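Local coordinates for protein sortase (Actinomyces oris, PDB 2XWG) that probably acts as a class C sortase, a calcium-binding, membrane-anchored cysteine transpeptidase that joins fimbrial subunits, this piece comprising its catalytic sortase domain, at residues K57-A62 with L137-P142; E63-N68 with Q90-E95. All coordinates share one frame; numbering follows the deposited sequence.

Interaction 1. Residues K57-A62 with L137-P142. With CA (calcium ion), chain G.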
ATOM      1  N   LYS A  57     -18.461 -11.173  -3.185  1.00 59.99           N
ATOM      2  CA  LYS A  57     -17.638 -12.137  -3.891  1.00 63.05           C
ATOM      3  C   LYS A  57     -16.232 -11.559  -4.037  1.00 59.93           C
ATOM      4  O   LYS A  57     -15.245 -12.244  -3.773  1.00 59.64           O
ATOM      5  CB  LYS A  57     -18.237 -12.492  -5.256  1.00 64.01           C
ATOM      6  CG  LYS A  57     -19.397 -13.484  -5.190  1.00 78.50           C
ATOM      7  CD  LYS A  57     -20.196 -13.561  -6.515  1.00 83.59           C
ATOM      8  CE  LYS A  57     -21.162 -12.376  -6.688  1.00 81.47           C
ATOM      9  NZ  LYS A  57     -21.773 -12.284  -8.064  1.00 81.15           N
ATOM     10  N   GLU A  58     -16.159 -10.290  -4.440  1.00 57.43           N
ATOM     11  CA  GLU A  58     -14.890  -9.600  -4.652  1.00 55.45           C
ATOM     12  C   GLU A  58     -14.043  -9.599  -3.397  1.00 52.43           C
ATOM     13  O   GLU A  58     -12.831  -9.722  -3.458  1.00 49.15           O
ATOM     14  CB  GLU A  58     -15.135  -8.161  -5.088  1.00 53.48           C
ATOM     15  CG  GLU A  58     -15.405  -8.015  -6.551  1.00 55.51           C
ATOM     16  CD  GLU A  58     -14.132  -7.859  -7.315  1.00 54.25           C
ATOM     17  OE1 GLU A  58     -13.078  -8.088  -6.706  1.00 58.83           O
ATOM     18  OE2 GLU A  58     -14.163  -7.504  -8.510  1.00 57.86           O
ATOM     19  N   ARG A  59     -14.682  -9.461  -2.251  1.00 50.40           N
ATOM     20  CA  ARG A  59     -13.926  -9.447  -1.029  1.00 49.65           C
ATOM     21  C   ARG A  59     -13.385 -10.835  -0.662  1.00 58.14           C
ATOM     22  O   ARG A  59     -12.222 -10.974  -0.243  1.00 56.46           O
ATOM     23  CB  ARG A  59     -14.750  -8.874   0.106  1.00 48.94           C
ATOM     24  CG  ARG A  59     -13.920  -8.736   1.339  1.00 53.65           C
ATOM     25  CD  ARG A  59     -14.618  -7.999   2.450  1.00 55.53           C
ATOM     26  NE  ARG A  59     -13.591  -7.450   3.326  1.00 57.42           N
ATOM     27  CZ  ARG A  59     -13.191  -6.185   3.275  1.00 55.23           C
ATOM     28  NH1 ARG A  59     -13.766  -5.356   2.405  1.00 49.67           N
ATOM     29  NH2 ARG A  59     -12.241  -5.749   4.099  1.00 50.52           N
ATOM     30  N   ALA A  60     -14.219 -11.861  -0.819  1.00 52.25           N
ATOM     31  CA  ALA A  60     -13.803 -13.226  -0.491  1.00 51.65           C
ATOM     32  C   ALA A  60     -12.678 -13.676  -1.413  1.00 52.73           C
ATOM     33  O   ALA A  60     -11.769 -14.390  -0.993  1.00 58.84           O
ATOM     34  CB  ALA A  60     -14.975 -14.191  -0.581  1.00 54.12           C
ATOM     35  N   SER A  61     -12.743 -13.257  -2.672  1.00 42.97           N
ATOM     36  CA  SER A  61     -11.683 -13.548  -3.616  1.00 42.36           C
ATOM     37  C   SER A  61     -10.399 -12.805  -3.226  1.00 46.39           C
ATOM     38  O   SER A  61      -9.298 -13.370  -3.283  1.00 47.21           O
ATOM     39  CB  SER A  61     -12.108 -13.170  -5.028  1.00 40.60           C
ATOM     40  OG  SER A  61     -11.037 -13.382  -5.929  1.00 46.99           O
ATOM     41  N   ALA A  62     -10.541 -11.541  -2.831  1.00 45.63           N
ATOM     42  CA  ALA A  62      -9.409 -10.779  -2.331  1.00 46.66           C
ATOM     43  C   ALA A  62      -8.766 -11.540  -1.181  1.00 51.84           C
ATOM     44  O   ALA A  62      -7.544 -11.701  -1.141  1.00 49.88           O
ATOM     45  CB  ALA A  62      -9.845  -9.405  -1.868  1.00 40.37           C
ATOM     46  N   LEU A 137      -3.307  -7.551  -0.758  1.00 33.33           N
ATOM     47  CA  LEU A 137      -4.313  -6.573  -1.151  1.00 30.68           C
ATOM     48  C   LEU A 137      -4.828  -5.852   0.088  1.00 30.54           C
ATOM     49  O   LEU A 137      -4.897  -6.446   1.156  1.00 36.25           O
ATOM     50  CB  LEU A 137      -5.462  -7.288  -1.871  1.00 32.01           C
ATOM     51  CG  LEU A 137      -5.055  -8.056  -3.130  1.00 30.67           C
ATOM     52  CD1 LEU A 137      -6.239  -8.773  -3.734  1.00 35.03           C
ATOM     53  CD2 LEU A 137      -4.410  -7.130  -4.147  1.00 25.84           C
ATOM     54  N   PRO A 138      -5.201  -4.570  -0.041  1.00 31.22           N
ATOM     55  CA  PRO A 138      -5.634  -3.813   1.145  1.00 31.64           C
ATOM     56  C   PRO A 138      -7.075  -4.110   1.586  1.00 38.24           C
ATOM     57  O   PRO A 138      -7.947  -3.230   1.484  1.00 36.27           O
ATOM     58  CB  PRO A 138      -5.533  -2.358   0.681  1.00 28.14           C
ATOM     59  CG  PRO A 138      -5.746  -2.416  -0.791  1.00 23.27           C
ATOM     60  CD  PRO A 138      -5.174  -3.734  -1.256  1.00 30.41           C
ATOM     61  N   VAL A 139      -7.319  -5.325   2.069  1.00 40.04           N
ATOM     62  CA  VAL A 139      -8.628  -5.700   2.602  1.00 39.16           C
ATOM     63  C   VAL A 139      -8.447  -6.174   4.036  1.00 41.60           C
ATOM     64  O   VAL A 139      -9.362  -6.747   4.636  1.00 45.72           O
ATOM     65  CB  VAL A 139      -9.302  -6.822   1.773  1.00 40.75           C
ATOM     66  CG1 VAL A 139      -9.935  -6.274   0.486  1.00 35.05           C
ATOM     67  CG2 VAL A 139      -8.295  -7.927   1.465  1.00 41.01           C
ATOM     68  N   GLY A 140      -7.270  -5.923   4.595  1.00 31.47           N
ATOM     69  CA  GLY A 140      -7.030  -6.281   5.977  1.00 35.70           C
ATOM     70  C   GLY A 140      -7.158  -7.776   6.238  1.00 41.84           C
ATOM     71  O   GLY A 140      -7.204  -8.585   5.310  1.00 41.22           O
ATOM     72  N   GLY A 141      -7.212  -8.154   7.509  1.00 43.21           N
ATOM     73  CA  GLY A 141      -7.328  -9.554   7.847  1.00 46.67           C
ATOM     74  C   GLY A 141      -5.993 -10.073   8.325  1.00 55.18           C
ATOM     75  O   GLY A 141      -5.012  -9.335   8.318  1.00 56.71           O
ATOM     76  N   PRO A 142      -5.937 -11.354   8.714  1.00 57.12           N
ATOM     77  CA  PRO A 142      -4.798 -11.877   9.472  1.00 56.12           C
ATOM     78  C   PRO A 142      -3.692 -12.406   8.562  1.00 55.67           C
ATOM     79  O   PRO A 142      -3.979 -12.904   7.472  1.00 54.66           O
ATOM     80  CB  PRO A 142      -5.432 -13.020  10.251  1.00 64.13           C
ATOM     81  CG  PRO A 142      -6.625 -13.492   9.351  1.00 59.78           C
ATOM     82  CD  PRO A 142      -6.863 -12.428   8.311  1.00 54.41           C
TER
HETATM   83 CA    CA G1287     -12.679  -9.725  -9.304  1.00 72.51          CA
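The Arg59 guanidinium lies over Val139, whose CB sits 3.9 Å from NH2 on one face of the flat group, offset toward the rim and not under its centre. NH1 is hydrogen-bonded to Ser176 O at the end of strand 171-176, while NH2 lies 3.1 Å from Val139 O. The torsions account for this reach: CG stands anti to the backbone N (chi1 -174°) and the chain runs extended from CG to NE, which carries the charged end off the helix and across to the loop. One turn further along, Ala62 packs on two apolar side chains. Its CB meets both methyls of Val139, CG1 at 3.9 Å and CG2 at 4.0 Å, and Leu137 CD1 at 4.1 Å. With so small a residue at this point, the helix backbone itself is approached: Leu137 CD1 lies 4.0 Å from Ala62 CA. Pro138, at the centre of an inverse gamma turn closed by Val139 N to Leu137 O at 2.8 Å, points away, and the turn sets Leu137 and Val139 against the same helix. Glu58, next to Arg59, turns another way, and its OE2 binds calcium at 2.8 Å, alongside His94 O and Asp97 OD1. The contact thus seats the N-terminal helix 55-68 on a loop of the sortase beta-barrel, next to a calcium site.

Interaction 2. Residues E63-N68 with Q90-E95. With CA (calcium ion), chain G.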
ATOM      1  N   GLU A  63      -9.583 -12.020  -0.247  1.00 64.06           N
ATOM      2  CA  GLU A  63      -9.032 -12.685   0.935  1.00 69.66           C
ATOM      3  C   GLU A  63      -8.402 -14.029   0.555  1.00 70.54           C
ATOM      4  O   GLU A  63      -7.392 -14.449   1.129  1.00 66.90           O
ATOM      5  CB  GLU A  63     -10.093 -12.847   2.030  1.00 72.96           C
ATOM      6  CG  GLU A  63     -11.002 -11.618   2.182  1.00 77.61           C
ATOM      7  CD  GLU A  63     -11.456 -11.367   3.619  1.00 87.93           C
ATOM      8  OE1 GLU A  63     -10.681 -11.705   4.553  1.00 90.61           O
ATOM      9  OE2 GLU A  63     -12.583 -10.829   3.805  1.00 82.33           O
ATOM     10  N   THR A  64      -8.991 -14.703  -0.422  1.00 58.09           N
ATOM     11  CA  THR A  64      -8.355 -15.899  -0.949  1.00 61.03           C
ATOM     12  C   THR A  64      -6.992 -15.531  -1.532  1.00 59.93           C
ATOM     13  O   THR A  64      -5.996 -16.157  -1.176  1.00 65.13           O
ATOM     14  CB  THR A  64      -9.245 -16.632  -1.971  1.00 64.45           C
ATOM     15  OG1 THR A  64     -10.363 -17.214  -1.283  1.00 62.65           O
ATOM     16  CG2 THR A  64      -8.460 -17.728  -2.684  1.00 62.11           C
ATOM     17  N   TYR A  65      -6.935 -14.497  -2.378  1.00 51.76           N
ATOM     18  CA  TYR A  65      -5.654 -14.010  -2.918  1.00 49.67           C
ATOM     19  C   TYR A  65      -4.571 -13.846  -1.840  1.00 52.76           C
ATOM     20  O   TYR A  65      -3.460 -14.378  -1.963  1.00 49.48           O
ATOM     21  CB  TYR A  65      -5.812 -12.687  -3.686  1.00 46.67           C
ATOM     22  CG  TYR A  65      -4.509 -12.182  -4.316  1.00 43.59           C
ATOM     23  CD1 TYR A  65      -3.586 -11.448  -3.580  1.00 38.43           C
ATOM     24  CD2 TYR A  65      -4.206 -12.455  -5.647  1.00 43.15           C
ATOM     25  CE1 TYR A  65      -2.392 -10.997  -4.157  1.00 39.90           C
ATOM     26  CE2 TYR A  65      -3.027 -12.006  -6.229  1.00 37.31           C
ATOM     27  CZ  TYR A  65      -2.124 -11.282  -5.487  1.00 39.66           C
ATOM     28  OH  TYR A  65      -0.950 -10.861  -6.082  1.00 37.35           O
ATOM     29  N   ASN A  66      -4.888 -13.088  -0.799  1.00 50.86           N
ATOM     30  CA  ASN A  66      -3.943 -12.878   0.286  1.00 49.29           C
ATOM     31  C   ASN A  66      -3.444 -14.196   0.875  1.00 53.01           C
ATOM     32  O   ASN A  66      -2.260 -14.360   1.160  1.00 56.75           O
ATOM     33  CB  ASN A  66      -4.568 -12.004   1.372  1.00 48.66           C
ATOM     34  CG  ASN A  66      -4.814 -10.597   0.902  1.00 40.70           C
ATOM     35  OD1 ASN A  66      -4.131 -10.117   0.018  1.00 39.89           O
ATOM     36  ND2 ASN A  66      -5.794  -9.935   1.482  1.00 42.51           N
ATOM     37  N   ASN A  67      -4.362 -15.138   1.038  1.00 61.11           N
ATOM     38  CA  ASN A  67      -4.058 -16.418   1.663  1.00 64.35           C
ATOM     39  C   ASN A  67      -3.271 -17.401   0.780  1.00 67.44           C
ATOM     40  O   ASN A  67      -2.527 -18.249   1.287  1.00 67.20           O
ATOM     41  CB  ASN A  67      -5.345 -17.035   2.214  1.00 59.60           C
ATOM     42  CG  ASN A  67      -5.882 -16.263   3.409  1.00 62.49           C
ATOM     43  OD1 ASN A  67      -5.109 -15.699   4.190  1.00 65.14           O
ATOM     44  ND2 ASN A  67      -7.205 -16.220   3.554  1.00 63.37           N
ATOM     45  N   ASN A  68      -3.424 -17.282  -0.535  1.00 65.49           N
ATOM     46  CA  ASN A  68      -2.579 -18.043  -1.452  1.00 71.72           C
ATOM     47  C   ASN A  68      -1.299 -17.288  -1.830  1.00 70.79           C
ATOM     48  O   ASN A  68      -0.439 -17.819  -2.539  1.00 70.77           O
ATOM     49  CB  ASN A  68      -3.350 -18.464  -2.714  1.00 71.59           C
ATOM     50  CG  ASN A  68      -4.275 -19.662  -2.474  1.00 79.81           C
ATOM     51  OD1 ASN A  68      -5.489 -19.568  -2.677  1.00 81.23           O
ATOM     52  ND2 ASN A  68      -3.700 -20.794  -2.047  1.00 79.48           N
ATOM     53  N   GLN A  90      -1.316 -10.390 -14.398  1.00 47.40           N
ATOM     54  CA  GLN A  90      -2.626 -10.272 -14.998  1.00 44.01           C
ATOM     55  C   GLN A  90      -3.636 -10.870 -14.049  1.00 46.16           C
ATOM     56  O   GLN A  90      -4.751 -10.384 -13.943  1.00 47.54           O
ATOM     57  CB  GLN A  90      -2.688 -10.977 -16.346  1.00 50.64           C
ATOM     58  CG  GLN A  90      -1.953 -10.265 -17.455  1.00 50.04           C
ATOM     59  CD  GLN A  90      -2.375  -8.813 -17.605  1.00 54.42           C
ATOM     60  OE1 GLN A  90      -1.529  -7.917 -17.704  1.00 54.43           O
ATOM     61  NE2 GLN A  90      -3.683  -8.573 -17.639  1.00 52.25           N
ATOM     62  N   ALA A  91      -3.262 -11.930 -13.349  1.00 48.24           N
ATOM     63  CA  ALA A  91      -4.217 -12.529 -12.425  1.00 52.89           C
ATOM     64  C   ALA A  91      -4.543 -11.513 -11.338  1.00 48.80           C
ATOM     65  O   ALA A  91      -5.672 -11.427 -10.853  1.00 50.26           O
ATOM     66  CB  ALA A  91      -3.662 -13.810 -11.817  1.00 52.09           C
ATOM     67  N   TYR A  92      -3.538 -10.728 -10.986  1.00 49.46           N
ATOM     68  CA  TYR A  92      -3.642  -9.762  -9.902  1.00 49.14           C
ATOM     69  C   TYR A  92      -4.560  -8.621 -10.320  1.00 42.22           C
ATOM     70  O   TYR A  92      -5.367  -8.145  -9.536  1.00 43.80           O
ATOM     71  CB  TYR A  92      -2.231  -9.295  -9.527  1.00 39.23           C
ATOM     72  CG  TYR A  92      -2.092  -7.939  -8.867  1.00 39.28           C
ATOM     73  CD1 TYR A  92      -2.321  -7.772  -7.516  1.00 35.15           C
ATOM     74  CD2 TYR A  92      -1.657  -6.841  -9.591  1.00 39.05           C
ATOM     75  CE1 TYR A  92      -2.171  -6.555  -6.920  1.00 33.13           C
ATOM     76  CE2 TYR A  92      -1.493  -5.623  -9.002  1.00 33.43           C
ATOM     77  CZ  TYR A  92      -1.747  -5.483  -7.670  1.00 34.46           C
ATOM     78  OH  TYR A  92      -1.570  -4.254  -7.089  1.00 35.46           O
ATOM     79  N   LEU A  93      -4.461  -8.216 -11.572  1.00 37.11           N
ATOM     80  CA  LEU A  93      -5.295  -7.141 -12.078  1.00 37.13           C
ATOM     81  C   LEU A  93      -6.776  -7.442 -11.907  1.00 41.56           C
ATOM     82  O   LEU A  93      -7.610  -6.533 -11.907  1.00 42.65           O
ATOM     83  CB  LEU A  93      -4.989  -6.906 -13.550  1.00 40.25           C
ATOM     84  CG  LEU A  93      -4.121  -5.704 -13.910  1.00 39.52           C
ATOM     85  CD1 LEU A  93      -3.091  -5.413 -12.841  1.00 31.87           C
ATOM     86  CD2 LEU A  93      -3.462  -5.952 -15.257  1.00 41.31           C
ATOM     87  N   HIS A  94      -7.109  -8.719 -11.783  1.00 51.20           N
ATOM     88  CA  HIS A  94      -8.505  -9.109 -11.683  1.00 54.99           C
ATOM     89  C   HIS A  94      -9.002  -8.979 -10.249  1.00 52.71           C
ATOM     90  O   HIS A  94     -10.199  -8.944 -10.012  1.00 53.35           O
ATOM     91  CB  HIS A  94      -8.722 -10.543 -12.176  1.00 58.28           C
ATOM     92  CG  HIS A  94      -9.005 -10.647 -13.639  1.00 61.28           C
ATOM     93  ND1 HIS A  94      -8.092 -11.154 -14.542  1.00 64.85           N
ATOM     94  CD2 HIS A  94     -10.103 -10.317 -14.359  1.00 62.75           C
ATOM     95  CE1 HIS A  94      -8.614 -11.130 -15.754  1.00 69.82           C
ATOM     96  NE2 HIS A  94      -9.834 -10.626 -15.673  1.00 73.49           N
ATOM     97  N   GLU A  95      -8.095  -8.906  -9.286  1.00 38.54           N
ATOM     98  CA  GLU A  95      -8.538  -8.751  -7.912  1.00 37.95           C
ATOM     99  C   GLU A  95      -8.956  -7.313  -7.656  1.00 35.73           C
ATOM    100  O   GLU A  95      -8.398  -6.387  -8.230  1.00 35.67           O
ATOM    101  CB  GLU A  95      -7.459  -9.196  -6.940  1.00 35.15           C
ATOM    102  CG  GLU A  95      -7.064 -10.647  -7.133  1.00 40.27           C
ATOM    103  CD  GLU A  95      -8.173 -11.605  -6.727  1.00 45.60           C
ATOM    104  OE1 GLU A  95      -9.157 -11.153  -6.093  1.00 43.60           O
ATOM    105  OE2 GLU A  95      -8.054 -12.813  -7.027  1.00 46.03           O
TER
HETATM  106 CA    CA G1287     -12.679  -9.725  -9.304  1.00 72.51          CA
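Two tyrosines meet here without stacking: Tyr65 OH approaches Tyr92 CD1 at 3.7 Å, and the Tyr65 and Tyr92 side chains run obliquely to one another. The nearest ring-carbon pair, Tyr65 CZ to Tyr92 CD1, is 4.1 Å apart, so only the phenol end of Tyr65 reaches the second ring. The hydroxyl of Tyr92 is engaged away from this meeting, with His131 ND1 and Gly119 N, and its ring also packs edge-to-face with His118. The other partner of Tyr65 is Glu95, whose CG lies 3.7 Å from Tyr65 CD2, and whose OE2 comes to 4.0 Å from Tyr65 CB. Ring and carboxylate planes are 53° apart, which also rules out a flat stack. Glu95 takes up this position because its chain bends at chi2 (-69°), folding the carboxylate back beside the base of the tyrosine, where OE1 is hydrogen-bonded to Ser61 OG. Cutting Tyr65 back to an alanine is likely to open a gap between helix 55-68 and residues 92-95, leaving Tyr92 CD1 and Glu95 CG without their phenol and ring neighbours. Just before Glu95, His94 O binds calcium at 2.7 Å, through the main chain and not the imidazole. Van der Waals contact therefore joins the segments, while the Glu95 carboxylate is satisfied by Ser61, one turn before Tyr65 on helix 55-68, and His94 O is one of three protein ligands of the metal, with Glu58 and Asp97.

From the N terminus the chain first forms helix 55-68, which supplies one side of both contacts. It then runs to helix 87-93, where interaction 2 closes a loop with 21 residues between its segments. Continuing through strands 103-107, 112-118 and 129-131, it returns in the loop before strand 144-149, where interaction 1 closes a wider loop with 74 residues between. Interaction 2 is nested inside it. The centres of the two contacts lie about 9 Å apart, and the contacts touch directly: Leu137 N probably hydrogen-bonds Asn66 OD1 at 2.8 Å, and Leu137 CD1 packs on Glu95 CB at 3.5 Å. One helix is thereby tied to both its helical neighbour and the barrel, and both contacts supply ligands to the same calcium.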